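Local coordinates for protein dihydropteroate synthase (Anaplasma phagocytophilum, PDB 6UCZ) that probably catalyses the condensation of a hydroxymethyl-dihydropterin diphosphate with p-aminobenzoate to form dihydropteroate, a step of folate biosynthesis, at residues 132-137 / 154-159; 73-78 / 114-119. One frame throughout, in Å; residues are numbered along the deposited sequence.

Contact 1 of 2, residues 132-137 / 154-159; sequences INDQGG and IIIMHH. With PMM (pterin-6-yl-methyl-monophosphate), chain C.
Asn133 and Ile155 lie abreast on adjacent parallel strands, with OD1 of Asn133 3.8 Å from CB of Ile155. The amide of Asn133 reads the edge of the bound pterin through two hydrogen bonds: its OD1 accepts from N2 of PMM at 2.8 Å and almost straight (176°), while its ND2 donates to N1 of PMM at 3.2 Å. ND2 also bonds to Asp71, which helps fix which end of the amide is oxygen. Above the pterin plane, SD of Met157 rests 3.5 Å from N3 of PMM. The amide of Gln135 lies over the same face, near N8 and C7 of PMM, its chain alongside Met157 and pointing the same way. A bend at the thioether (chi3 74°) turns CE of Met157 back to 3.6 Å from CG of Gln135; NE2 of Gln135 runs on to a hydrogen bond with OD1 of Asp114, and OE1 to a weaker one with Thr77.

Behind this shell, Ile155 N donates to Ile132 O at 2.8 Å and Asp134 N to Ile155 O at 2.7 Å, binding strands 131-134 and 153-157 of a beta-alpha-beta unit in the TIM barrel. On the sheet face turned from the ligand, Ile132 and Ile154 pack against helix 143-148. The first strand leaves through a type I turn, Asp134 to Gly137, whose last residue has a positive phi. His159 reaches over to that turn: its NE2 donates to Gly136 O at 2.8 Å, the oxygen near the ring plane but the donor well above the carbonyl plane.

ND1 of His159 bonds to the backbone N of Gly161, consistent with a neutral ring protonated on NE2 and fixed in rotation. The donor-acceptor pattern of Asn133 matches N1 and the amino group of the pterin, which would favour binding by that edge.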
loop_
_atom_site.group_PDB
_atom_site.type_symbol
_atom_site.label_atom_id
_atom_site.label_comp_id
_atom_site.label_asym_id
_atom_site.label_seq_id
_atom_site.Cartn_x
_atom_site.Cartn_y
_atom_site.Cartn_z
ATOM N N ILE A 132 -7.497 -2.876 5.904
ATOM C CA ILE A 132 -6.588 -1.948 6.564
ATOM C C ILE A 132 -5.265 -1.975 5.810
ATOM O O ILE A 132 -4.618 -3.024 5.705
ATOM C CB ILE A 132 -6.353 -2.308 8.036
ATOM C CG1 ILE A 132 -7.662 -2.484 8.807
ATOM C CG2 ILE A 132 -5.481 -1.227 8.697
ATOM C CD1 ILE A 132 -7.430 -3.017 10.204
ATOM N N ASN A 133 -4.861 -0.840 5.269
ATOM C CA ASN A 133 -3.521 -0.717 4.701
ATOM C C ASN A 133 -2.668 -0.108 5.811
ATOM O O ASN A 133 -2.502 1.107 5.898
ATOM C CB ASN A 133 -3.535 0.118 3.428
ATOM C CG ASN A 133 -2.148 0.392 2.902
ATOM O OD1 ASN A 133 -1.174 -0.261 3.298
ATOM N ND2 ASN A 133 -2.041 1.388 2.037
ATOM N N ASP A 134 -2.145 -0.970 6.684
ATOM C CA ASP A 134 -1.430 -0.512 7.881
ATOM C C ASP A 134 -0.023 -0.135 7.473
ATOM O O ASP A 134 0.924 -0.917 7.618
ATOM C CB ASP A 134 -1.413 -1.577 8.971
ATOM C CG ASP A 134 -0.633 -1.133 10.213
ATOM O OD1 ASP A 134 -0.330 0.074 10.349
ATOM O OD2 ASP A 134 -0.323 -1.999 11.055
ATOM N N GLN A 135 0.123 1.116 7.028
ATOM C CA GLN A 135 1.426 1.614 6.609
ATOM C C GLN A 135 2.411 1.682 7.775
ATOM O O GLN A 135 3.623 1.726 7.552
ATOM C CB GLN A 135 1.230 3.001 6.005
ATOM C CG GLN A 135 2.450 3.624 5.401
ATOM C CD GLN A 135 2.255 5.098 5.120
ATOM O OE1 GLN A 135 3.223 5.861 5.090
ATOM N NE2 GLN A 135 0.995 5.513 4.921
ATOM N N GLY A 136 1.919 1.617 9.013
ATOM C CA GLY A 136 2.805 1.578 10.154
ATOM C C GLY A 136 3.286 0.203 10.524
ATOM O O GLY A 136 4.199 0.084 11.350
ATOM N N GLY A 137 2.707 -0.843 9.932
ATOM C CA GLY A 137 3.124 -2.196 10.249
ATOM C C GLY A 137 3.047 -2.503 11.738
ATOM O O GLY A 137 4.038 -2.915 12.344
ATOM N N ILE A 154 -5.591 -7.183 5.981
ATOM C CA ILE A 154 -4.659 -6.162 6.444
ATOM C C ILE A 154 -3.338 -6.243 5.694
ATOM O O ILE A 154 -2.744 -7.318 5.573
ATOM C CB ILE A 154 -4.443 -6.249 7.970
ATOM C CG1 ILE A 154 -3.355 -5.272 8.410
ATOM C CG2 ILE A 154 -4.141 -7.680 8.413
ATOM C CD1 ILE A 154 -3.474 -4.883 9.878
ATOM N N ILE A 155 -2.882 -5.103 5.186
ATOM C CA ILE A 155 -1.535 -4.955 4.647
ATOM C C ILE A 155 -0.649 -4.381 5.743
ATOM O O ILE A 155 -1.010 -3.379 6.373
ATOM C CB ILE A 155 -1.519 -4.028 3.421
ATOM C CG1 ILE A 155 -2.545 -4.489 2.386
ATOM C CG2 ILE A 155 -0.101 -3.976 2.797
ATOM C CD1 ILE A 155 -2.871 -3.414 1.365
ATOM N N ILE A 156 0.500 -5.011 5.982
ATOM C CA ILE A 156 1.534 -4.466 6.860
ATOM C C ILE A 156 2.743 -4.124 5.999
ATOM O O ILE A 156 3.213 -4.962 5.215
ATOM C CB ILE A 156 1.893 -5.431 8.005
ATOM C CG1 ILE A 156 2.168 -6.844 7.475
ATOM C CG2 ILE A 156 0.773 -5.450 9.058
ATOM C CD1 ILE A 156 2.664 -7.814 8.568
ATOM N N MET A 157 3.237 -2.892 6.131
ATOM C CA MET A 157 4.294 -2.354 5.277
ATOM C C MET A 157 5.580 -2.143 6.073
ATOM O O MET A 157 5.541 -1.572 7.169
ATOM C CB MET A 157 3.865 -1.015 4.678
ATOM C CG MET A 157 4.808 -0.528 3.577
ATOM S SD MET A 157 4.635 1.233 3.300
ATOM C CE MET A 157 5.479 1.884 4.763
ATOM N N HIS A 158 6.717 -2.569 5.513
ATOM C CA HIS A 158 7.999 -2.373 6.188
ATOM C C HIS A 158 8.451 -0.916 6.115
ATOM O O HIS A 158 8.341 -0.268 5.071
ATOM C CB HIS A 158 9.084 -3.256 5.568
ATOM C CG HIS A 158 10.418 -3.099 6.236
ATOM N ND1 HIS A 158 11.288 -2.075 5.931
ATOM C CD2 HIS A 158 10.997 -3.797 7.245
ATOM C CE1 HIS A 158 12.359 -2.163 6.703
ATOM N NE2 HIS A 158 12.212 -3.206 7.501
ATOM N N HIS A 159 9.010 -0.414 7.221
ATOM C CA HIS A 159 9.635 0.906 7.246
ATOM C C HIS A 159 10.721 0.974 8.319
ATOM O O HIS A 159 10.819 0.108 9.191
ATOM C CB HIS A 159 8.581 2.000 7.455
ATOM C CG HIS A 159 7.823 1.856 8.739
ATOM N ND1 HIS A 159 8.332 2.266 9.951
ATOM C CD2 HIS A 159 6.616 1.304 9.002
ATOM C CE1 HIS A 159 7.457 2.000 10.908
ATOM N NE2 HIS A 159 6.403 1.422 10.357
HETATM N N5 PMM C . 3.501 4.182 0.073
HETATM C C6 PMM C . 2.946 5.314 0.521
HETATM C C7 PMM C . 1.815 5.286 1.315
HETATM N N8 PMM C . 1.199 4.166 1.709
HETATM N N1 PMM C . 1.112 1.887 1.647
HETATM C C2 PMM C . 1.621 0.728 1.245
HETATM N N2 PMM C . 1.045 -0.417 1.626
HETATM N N3 PMM C . 2.736 0.635 0.458
HETATM C C4 PMM C . 3.472 1.703 -0.002
HETATM O O4 PMM C . 4.481 1.536 -0.685
HETATM C C4A PMM C . 2.940 3.015 0.424
HETATM C C8A PMM C . 1.761 3.040 1.255
HETATM C C9 PMM C . 3.662 6.589 0.155
HETATM O O10 PMM C . 3.484 6.846 -1.253
HETATM P PA PMM C . 2.542 8.041 -1.805
HETATM O O1P PMM C . 2.829 8.081 -3.315
HETATM O O2P PMM C . 3.064 9.345 -1.218
HETATM O O3P PMM C . 1.113 7.767 -1.472
#

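Contact 2 of 2, residues 73-78 / 114-119; sequences GAESTA and DTRNAK. With PMM (pterin-6-yl-methyl-monophosphate), chain C.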
loop_
_atom_site.group_PDB
_atom_site.type_symbol
_atom_site.label_atom_id
_atom_site.label_comp_id
_atom_site.label_asym_id
_atom_site.label_seq_id
_atom_site.Cartn_x
_atom_site.Cartn_y
_atom_site.Cartn_z
ATOM N N GLY A 73 -6.257 7.632 1.848
ATOM C CA GLY A 73 -5.316 8.052 2.864
ATOM C C GLY A 73 -5.354 9.541 3.127
ATOM O O GLY A 73 -5.575 10.339 2.212
ATOM N N ALA A 74 -5.152 9.924 4.382
ATOM C CA ALA A 74 -5.238 11.318 4.779
ATOM C C ALA A 74 -3.975 11.850 5.431
ATOM O O ALA A 74 -3.942 13.035 5.788
ATOM C CB ALA A 74 -6.410 11.522 5.751
ATOM N N GLU A 75 -2.936 11.030 5.599
ATOM C CA GLU A 75 -1.690 11.490 6.209
ATOM C C GLU A 75 -0.582 11.364 5.177
ATOM O O GLU A 75 -0.150 10.250 4.860
ATOM C CB GLU A 75 -1.349 10.696 7.477
ATOM C CG GLU A 75 -0.239 11.354 8.310
ATOM C CD GLU A 75 -0.011 10.692 9.663
ATOM O OE1 GLU A 75 -0.507 9.567 9.882
ATOM O OE2 GLU A 75 0.687 11.301 10.508
ATOM N N SER A 76 -0.100 12.502 4.682
ATOM C CA SER A 76 1.049 12.487 3.792
ATOM C C SER A 76 2.264 11.956 4.535
ATOM O O SER A 76 2.596 12.421 5.630
ATOM C CB SER A 76 1.329 13.886 3.242
ATOM O OG SER A 76 2.650 13.975 2.728
ATOM N N THR A 77 2.924 10.969 3.941
ATOM C CA THR A 77 4.111 10.368 4.525
ATOM C C THR A 77 5.372 10.818 3.796
ATOM O O THR A 77 6.453 10.263 4.026
ATOM C CB THR A 77 3.968 8.846 4.538
ATOM O OG1 THR A 77 5.050 8.253 5.265
ATOM C CG2 THR A 77 3.923 8.308 3.132
ATOM N N ALA A 78 5.247 11.842 2.941
ATOM C CA ALA A 78 6.358 12.379 2.170
ATOM C C ALA A 78 7.454 12.891 3.108
ATOM O O ALA A 78 7.189 13.223 4.266
ATOM C CB ALA A 78 5.859 13.499 1.256
ATOM N N ASP A 114 -5.711 3.663 4.373
ATOM C CA ASP A 114 -4.261 3.790 4.505
ATOM C C ASP A 114 -4.018 4.624 5.754
ATOM O O ASP A 114 -4.181 5.846 5.738
ATOM C CB ASP A 114 -3.650 4.426 3.259
ATOM C CG ASP A 114 -2.132 4.504 3.310
ATOM O OD1 ASP A 114 -1.514 4.288 4.383
ATOM O OD2 ASP A 114 -1.543 4.769 2.241
ATOM N N THR A 115 -3.667 3.958 6.853
ATOM C CA THR A 115 -3.467 4.653 8.115
ATOM C C THR A 115 -2.470 3.869 8.950
ATOM O O THR A 115 -2.334 2.651 8.805
ATOM C CB THR A 115 -4.781 4.827 8.888
ATOM O OG1 THR A 115 -4.537 5.521 10.112
ATOM C CG2 THR A 115 -5.398 3.471 9.219
ATOM N N ARG A 116 -1.773 4.580 9.824
ATOM C CA ARG A 116 -0.979 3.946 10.862
ATOM C C ARG A 116 -1.698 3.891 12.211
ATOM O O ARG A 116 -1.156 3.308 13.152
ATOM C CB ARG A 116 0.359 4.675 11.012
ATOM C CG ARG A 116 0.273 5.978 11.785
ATOM C CD ARG A 116 1.602 6.683 11.766
ATOM N NE ARG A 116 1.857 7.227 10.437
ATOM C CZ ARG A 116 2.760 8.164 10.165
ATOM N NH1 ARG A 116 3.498 8.684 11.138
ATOM N NH2 ARG A 116 2.914 8.584 8.914
ATOM N N ASN A 117 -2.906 4.453 12.320
ATOM C CA ASN A 117 -3.616 4.614 13.598
ATOM C C ASN A 117 -4.755 3.608 13.719
ATOM O O ASN A 117 -5.660 3.587 12.876
ATOM C CB ASN A 117 -4.178 6.029 13.734
ATOM C CG ASN A 117 -3.099 7.089 13.763
ATOM O OD1 ASN A 117 -2.131 6.967 14.499
ATOM N ND2 ASN A 117 -3.263 8.138 12.966
ATOM N N ALA A 118 -4.744 2.820 14.799
ATOM C CA ALA A 118 -5.767 1.791 14.978
ATOM C C ALA A 118 -7.170 2.389 15.072
ATOM O O ALA A 118 -8.129 1.814 14.549
ATOM C CB ALA A 118 -5.462 0.955 16.223
ATOM N N LYS A 119 -7.311 3.543 15.730
ATOM C CA LYS A 119 -8.630 4.163 15.858
ATOM C C LYS A 119 -9.199 4.544 14.501
ATOM O O LYS A 119 -10.394 4.359 14.245
ATOM C CB LYS A 119 -8.553 5.397 16.754
ATOM C CG LYS A 119 -9.904 6.062 17.033
ATOM C CD LYS A 119 -10.983 5.080 17.472
ATOM C CE LYS A 119 -10.921 4.796 18.959
ATOM N NZ LYS A 119 -12.256 4.378 19.482
HETATM N N5 PMM C . 3.501 4.182 0.073
HETATM C C6 PMM C . 2.946 5.314 0.521
HETATM C C7 PMM C . 1.815 5.286 1.315
HETATM N N8 PMM C . 1.199 4.166 1.709
HETATM N N1 PMM C . 1.112 1.887 1.647
HETATM C C2 PMM C . 1.621 0.728 1.245
HETATM N N2 PMM C . 1.045 -0.417 1.626
HETATM N N3 PMM C . 2.736 0.635 0.458
HETATM C C4 PMM C . 3.472 1.703 -0.002
HETATM O O4 PMM C . 4.481 1.536 -0.685
HETATM C C4A PMM C . 2.940 3.015 0.424
HETATM C C8A PMM C . 1.761 3.040 1.255
HETATM C C9 PMM C . 3.662 6.589 0.155
HETATM O O10 PMM C . 3.484 6.846 -1.253
HETATM P PA PMM C . 2.542 8.041 -1.805
HETATM O O1P PMM C . 2.829 8.081 -3.315
HETATM O O2P PMM C . 3.064 9.345 -1.218
HETATM O O3P PMM C . 1.113 7.767 -1.472
HETATM O O HOH W 1 -5.198 8.115 6.428
HETATM O O HOH W 2 -1.950 7.524 9.328
HETATM O O HOH W 3 -1.899 10.184 12.698
HETATM O O HOH W 4 -2.527 8.028 5.004
#
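Gly73 and Asp114 come abreast at the C-terminal ends of neighbouring parallel strands, CA to CA 4.7 Å, after which the backbones part and water fills in between them. One water bridges Ala74 N and Asp114 O; a second links the same carbonyl to Glu75 N. Farther out, the carboxylate of Glu75 stacks on the guanidinium of Arg116, their planes only 21° apart although the two side chains cross at about a right angle. OE1 of Glu75 lies over one face, 3.4 Å from NE of Arg116, and no N-H points at it: the salt bridge is one of charge alone. The extended Glu75 chain, with CG anti to the backbone N (chi1 -167°), spans the watery gap to lay the carboxylate on Arg116. Two more waters sit on OE1, one accepting from Arg116 N at 3.0 Å, the other, doubtful because it lies too close, from Asn117 ND2, which also bonds to Glu89.

These are loops at the C-terminal rim of the TIM barrel, where the family places its active site. On the pterin side, OD2 of Asp114 lies 2.9 Å from N8 of PMM and makes a salt bridge with Arg274, its OD1 being held by Gln135, while CG2 of Thr77 touches C9 of PMM at 3.4 Å. Toward helix 118-127 the chain turns through an ST turn, Thr115 OG1 accepting from Asn117 N at 2.9 Å with a nearly straight bond.

From the N terminus, strand 69-73 runs into 73-78, and the chain then passes through helices 86-93 and 97-106 before strand 110-115 returns it to 114-119; contact 2 closes this loop. Helix 118-127 leads on to strand 131-134, and contact 1 closes a second, shorter loop across helix 143-148. The two loops follow in series, neither nesting nor crossing. They meet in the sheet, where strands 110-115 and 131-134 are neighbours and Asn133 O lies 3.2 Å from Thr115 N, a probable hydrogen bond. With that bond, the two contacts connect four consecutive barrel strands, 69-73 to 153-157, beside one pterin, which both touch.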